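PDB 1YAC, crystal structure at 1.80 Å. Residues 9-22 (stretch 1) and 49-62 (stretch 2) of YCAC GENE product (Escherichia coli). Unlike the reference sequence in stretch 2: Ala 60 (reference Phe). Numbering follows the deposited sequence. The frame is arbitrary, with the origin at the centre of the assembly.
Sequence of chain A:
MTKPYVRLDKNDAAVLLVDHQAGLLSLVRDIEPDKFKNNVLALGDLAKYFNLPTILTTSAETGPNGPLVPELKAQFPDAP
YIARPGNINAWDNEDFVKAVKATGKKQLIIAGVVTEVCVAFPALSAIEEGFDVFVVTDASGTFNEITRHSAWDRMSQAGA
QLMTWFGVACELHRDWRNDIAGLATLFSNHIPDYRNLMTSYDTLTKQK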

# COMPACT_ATOMS: atom_id res chain seq x y z
N ASP A 9 -12.21 28.13 19.18
CA ASP A 9 -12.89 28.70 20.33
C ASP A 9 -14.36 28.36 20.12
O ASP A 9 -14.99 28.86 19.19
N LYS A 10 -14.92 27.54 21.01
CA LYS A 10 -16.31 27.11 20.86
C LYS A 10 -17.33 28.26 20.83
O LYS A 10 -18.47 28.04 20.49
N ASN A 11 -16.90 29.47 21.19
CA ASN A 11 -17.76 30.62 21.15
C ASN A 11 -17.52 31.52 19.95
O ASN A 11 -18.23 32.48 19.74
N ASP A 12 -16.52 31.17 19.16
CA ASP A 12 -16.21 31.98 17.99
C ASP A 12 -16.04 31.14 16.72
O ASP A 12 -15.35 31.55 15.77
N ALA A 13 -16.77 30.03 16.64
CA ALA A 13 -16.67 29.13 15.49
C ALA A 13 -18.00 28.67 14.91
O ALA A 13 -18.94 28.39 15.66
N ALA A 14 -18.06 28.61 13.59
CA ALA A 14 -19.25 28.13 12.90
C ALA A 14 -18.81 26.93 12.05
O ALA A 14 -17.63 26.81 11.67
N VAL A 15 -19.73 26.03 11.78
CA VAL A 15 -19.43 24.84 11.00
C VAL A 15 -20.13 24.91 9.65
O VAL A 15 -21.33 25.21 9.60
N LEU A 16 -19.38 24.71 8.57
CA LEU A 16 -19.96 24.72 7.22
C LEU A 16 -19.86 23.31 6.65
O LEU A 16 -18.76 22.79 6.48
N LEU A 17 -21.02 22.70 6.39
CA LEU A 17 -21.07 21.34 5.84
C LEU A 17 -21.50 21.49 4.38
O LEU A 17 -22.67 21.74 4.09
N VAL A 18 -20.54 21.30 3.48
CA VAL A 18 -20.75 21.51 2.06
C VAL A 18 -20.88 20.28 1.15
O VAL A 18 -19.92 19.55 0.93
N ASP A 19 -22.08 20.10 0.61
CA ASP A 19 -22.38 19.05 -0.35
C ASP A 19 -22.15 17.58 0.01
O ASP A 19 -21.70 16.79 -0.83
N HIS A 20 -22.42 17.21 1.25
CA HIS A 20 -22.31 15.81 1.66
C HIS A 20 -23.63 15.21 1.14
O HIS A 20 -24.57 14.96 1.91
N GLN A 21 -23.70 15.02 -0.17
CA GLN A 21 -24.90 14.49 -0.81
C GLN A 21 -24.79 13.01 -1.18
O GLN A 21 -23.70 12.52 -1.48
N ALA A 22 -25.93 12.32 -1.19
CA ALA A 22 -25.99 10.89 -1.47
C ALA A 22 -25.28 10.47 -2.75
O ALA A 22 -24.52 9.49 -2.74
N TYR A 49 -23.16 18.95 19.62
CA TYR A 49 -22.71 18.90 21.02
C TYR A 49 -22.18 20.25 21.53
O TYR A 49 -22.51 20.68 22.64
N PHE A 50 -21.32 20.88 20.74
CA PHE A 50 -20.75 22.16 21.10
C PHE A 50 -21.68 23.32 20.77
O PHE A 50 -21.32 24.47 21.00
N ASN A 51 -22.85 23.03 20.21
CA ASN A 51 -23.80 24.10 19.89
C ASN A 51 -23.22 25.15 18.96
O ASN A 51 -23.43 26.34 19.17
N LEU A 52 -22.51 24.74 17.92
CA LEU A 52 -21.92 25.70 17.00
C LEU A 52 -22.88 26.03 15.88
O LEU A 52 -23.51 25.12 15.33
N PRO A 53 -23.04 27.33 15.56
CA PRO A 53 -23.94 27.70 14.46
C PRO A 53 -23.48 26.89 13.26
O PRO A 53 -22.28 26.91 12.94
N THR A 54 -24.40 26.19 12.62
CA THR A 54 -24.07 25.32 11.49
C THR A 54 -24.82 25.70 10.22
O THR A 54 -26.00 26.08 10.27
N ILE A 55 -24.12 25.64 9.10
CA ILE A 55 -24.69 25.97 7.79
C ILE A 55 -24.58 24.78 6.84
O ILE A 55 -23.51 24.21 6.66
N LEU A 56 -25.72 24.37 6.29
CA LEU A 56 -25.79 23.26 5.35
C LEU A 56 -25.98 23.83 3.94
O LEU A 56 -26.70 24.81 3.75
N THR A 57 -25.34 23.22 2.95
CA THR A 57 -25.50 23.68 1.58
C THR A 57 -25.34 22.49 0.65
O THR A 57 -24.67 21.52 1.00
N THR A 58 -26.03 22.53 -0.48
CA THR A 58 -25.97 21.45 -1.46
C THR A 58 -25.86 22.03 -2.85
O THR A 58 -26.21 23.20 -3.08
N SER A 59 -25.39 21.21 -3.77
CA SER A 59 -25.22 21.62 -5.15
C SER A 59 -26.10 20.77 -6.05
O SER A 59 -25.99 19.54 -6.04
N ALA A 60 -27.00 21.44 -6.77
CA ALA A 60 -27.92 20.79 -7.72
C ALA A 60 -28.45 19.45 -7.21
O ALA A 60 -28.42 18.44 -7.91
N GLU A 61 -28.97 19.48 -5.99
CA GLU A 61 -29.51 18.29 -5.34
C GLU A 61 -30.64 17.59 -6.07
O GLU A 61 -30.96 16.45 -5.75
N THR A 62 -31.29 18.28 -7.01
CA THR A 62 -32.37 17.67 -7.78
C THR A 62 -31.78 17.22 -9.10
O THR A 62 -32.11 17.74 -10.17

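The most unusual feature of this contact is a side chain whose amide makes the paired hydrogen bonds that a peptide group makes at a strand edge. Beyond the last backbone rung, where Asp 19 N donates to Thr 57 O (3.0 Å), Gln 21 points toward stretch 2 and its amide replaces a peptide group: Ser 59 N donates to Gln 21 OE1 (2.9 Å), and Gln 21 NE2 donates to Ser 59 O (3.0 Å). A carboxamide suits this place because it carries both a donor and an acceptor; chi1 m and chi2 t extend it to reach them.

Upstream, strands 13-18 and 54-59 run parallel with Val 15 to Val 18 beside Thr 54 to Thr 57; as in any beta strand, successive side chains alternate between the two faces, and bridged partners share a face. On one face Leu 16 (m, t) meets Ile 55 (m, t), CD2 to CD1 at 3.8 Å, and Val 18 CG1 (chi1 t) lies 3.6 Å from Thr 57 CG2 (chi1 t). On the other, Leu 17 CD1 packs 3.8 Å from Leu 56 CD2, both side chains m, t, while Val 15 CG2 (chi1 t) sits 3.5 Å from Leu 52 CD1. Leu 52 (m, t) points toward stretch 1, and its other methyl, CD2, rests 3.3 Å from Lys 10 O. The leucine, isoleucine and valine side chains fill buried space without needing polar partners, whereas Thr 57 turns a methyl to Val 18 and its OG1 is hydrogen-bonded elsewhere in the structure. Thr 54 (m) satisfies its hydroxyl locally, OG1 donating to Leu 52 O (2.8 Å).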

# COMPACT_ATOMS: atom_id res chain seq x y z
CB ASP A 9 -12.65 30.21 20.30
CG ASP A 9 -13.30 30.94 21.46
OD1 ASP A 9 -14.20 30.39 22.14
OD2 ASP A 9 -12.91 32.11 21.67
CB LYS A 10 -16.71 26.10 21.92
CG LYS A 10 -16.69 26.61 23.35
CD LYS A 10 -17.31 25.59 24.29
CE LYS A 10 -17.37 26.15 25.71
NZ LYS A 10 -18.24 25.32 26.61
CB ASN A 11 -17.57 31.44 22.44
CG ASN A 11 -18.04 30.77 23.73
OD1 ASN A 11 -17.50 29.82 24.22
ND2 ASN A 11 -19.12 31.28 24.26
CB ASP A 12 -14.94 32.82 18.21
CG ASP A 12 -14.91 34.08 17.38
OD1 ASP A 12 -15.92 34.46 16.74
OD2 ASP A 12 -13.85 34.71 17.36
CB ALA A 13 -15.83 27.89 15.87
CB ALA A 14 -19.86 29.20 12.01
CB VAL A 15 -19.87 23.56 11.75
CG1 VAL A 15 -19.63 22.30 10.89
CG2 VAL A 15 -19.11 23.45 13.06
CB LEU A 16 -19.20 25.68 6.28
CG LEU A 16 -18.80 27.09 6.72
CD1 LEU A 16 -18.30 27.88 5.51
CD2 LEU A 16 -19.94 27.81 7.40
CB LEU A 17 -22.04 20.48 6.64
CG LEU A 17 -21.70 20.37 8.14
CD1 LEU A 17 -22.69 19.44 8.83
CD2 LEU A 17 -20.26 19.84 8.31
CB VAL A 18 -19.61 22.41 1.49
CG1 VAL A 18 -19.98 22.93 0.09
CG2 VAL A 18 -19.30 23.57 2.45
CB ASP A 19 -21.69 19.37 -1.69
CG ASP A 19 -21.98 20.79 -2.18
OD1 ASP A 19 -22.88 21.46 -1.64
OD2 ASP A 19 -21.28 21.24 -3.10
CB HIS A 20 -22.22 15.68 3.19
CG HIS A 20 -20.91 16.12 3.77
ND1 HIS A 20 -20.74 17.35 4.37
CD2 HIS A 20 -19.73 15.46 3.90
CE1 HIS A 20 -19.51 17.43 4.85
NE2 HIS A 20 -18.88 16.30 4.58
CB GLN A 21 -25.23 15.35 -2.03
CG GLN A 21 -25.62 16.78 -1.63
CD GLN A 21 -25.51 17.77 -2.78
OE1 GLN A 21 -24.65 18.67 -2.69
NE2 GLN A 21 -26.27 17.64 -3.77
CB ALA A 22 -27.42 10.41 -1.47
CB TYR A 49 -21.64 17.83 21.20
CG TYR A 49 -21.06 17.80 22.60
CD1 TYR A 49 -21.85 17.44 23.69
CD2 TYR A 49 -19.74 18.16 22.84
CE1 TYR A 49 -21.33 17.44 24.98
CE2 TYR A 49 -19.21 18.17 24.12
CZ TYR A 49 -20.01 17.80 25.19
OH TYR A 49 -19.49 17.78 26.47
CB PHE A 50 -19.40 22.37 20.40
CG PHE A 50 -18.31 21.47 20.92
CD1 PHE A 50 -17.82 21.65 22.21
CD2 PHE A 50 -17.84 20.41 20.15
CE1 PHE A 50 -16.87 20.78 22.73
CE2 PHE A 50 -16.88 19.53 20.67
CZ PHE A 50 -16.40 19.72 21.96
CB ASN A 51 -24.25 24.80 21.16
CG ASN A 51 -25.43 24.16 21.78
OD1 ASN A 51 -25.34 23.51 22.82
ND2 ASN A 51 -26.57 24.35 21.19
CB LEU A 52 -20.64 25.14 16.38
CG LEU A 52 -19.60 24.59 17.33
CD1 LEU A 52 -18.46 23.98 16.50
CD2 LEU A 52 -19.08 25.69 18.25
CB PRO A 53 -23.63 29.19 14.27
CG PRO A 53 -23.38 29.64 15.67
CD PRO A 53 -22.46 28.52 16.20
CB THR A 54 -24.34 23.84 11.88
OG1 THR A 54 -23.55 23.51 13.02
CG2 THR A 54 -24.02 22.88 10.74
CB ILE A 55 -23.96 27.18 7.20
CG1 ILE A 55 -24.22 28.40 8.10
CG2 ILE A 55 -24.44 27.48 5.79
CD1 ILE A 55 -23.29 29.52 7.82
CB LEU A 56 -26.97 22.35 5.67
CG LEU A 56 -27.12 21.81 7.09
CD1 LEU A 56 -28.43 21.04 7.16
CD2 LEU A 56 -25.94 20.93 7.47
CB THR A 57 -24.52 24.84 1.22
OG1 THR A 57 -24.82 25.33 -0.10
CG2 THR A 57 -23.07 24.37 1.28
CB THR A 58 -27.22 20.56 -1.40
OG1 THR A 58 -28.38 21.35 -1.71
CG2 THR A 58 -27.39 19.91 -0.02
CB SER A 59 -23.75 21.43 -5.55
OG SER A 59 -23.57 21.64 -6.94
CB ALA A 60 -27.24 20.61 -9.08
CB GLU A 61 -29.94 18.61 -3.92
CG GLU A 61 -31.07 19.60 -3.83
CD GLU A 61 -31.44 19.90 -2.39
OE1 GLU A 61 -30.53 19.92 -1.53
OE2 GLU A 61 -32.64 20.11 -2.12
CB THR A 62 -33.53 18.64 -8.01
OG1 THR A 62 -33.01 19.89 -8.50
CG2 THR A 62 -34.27 18.87 -6.71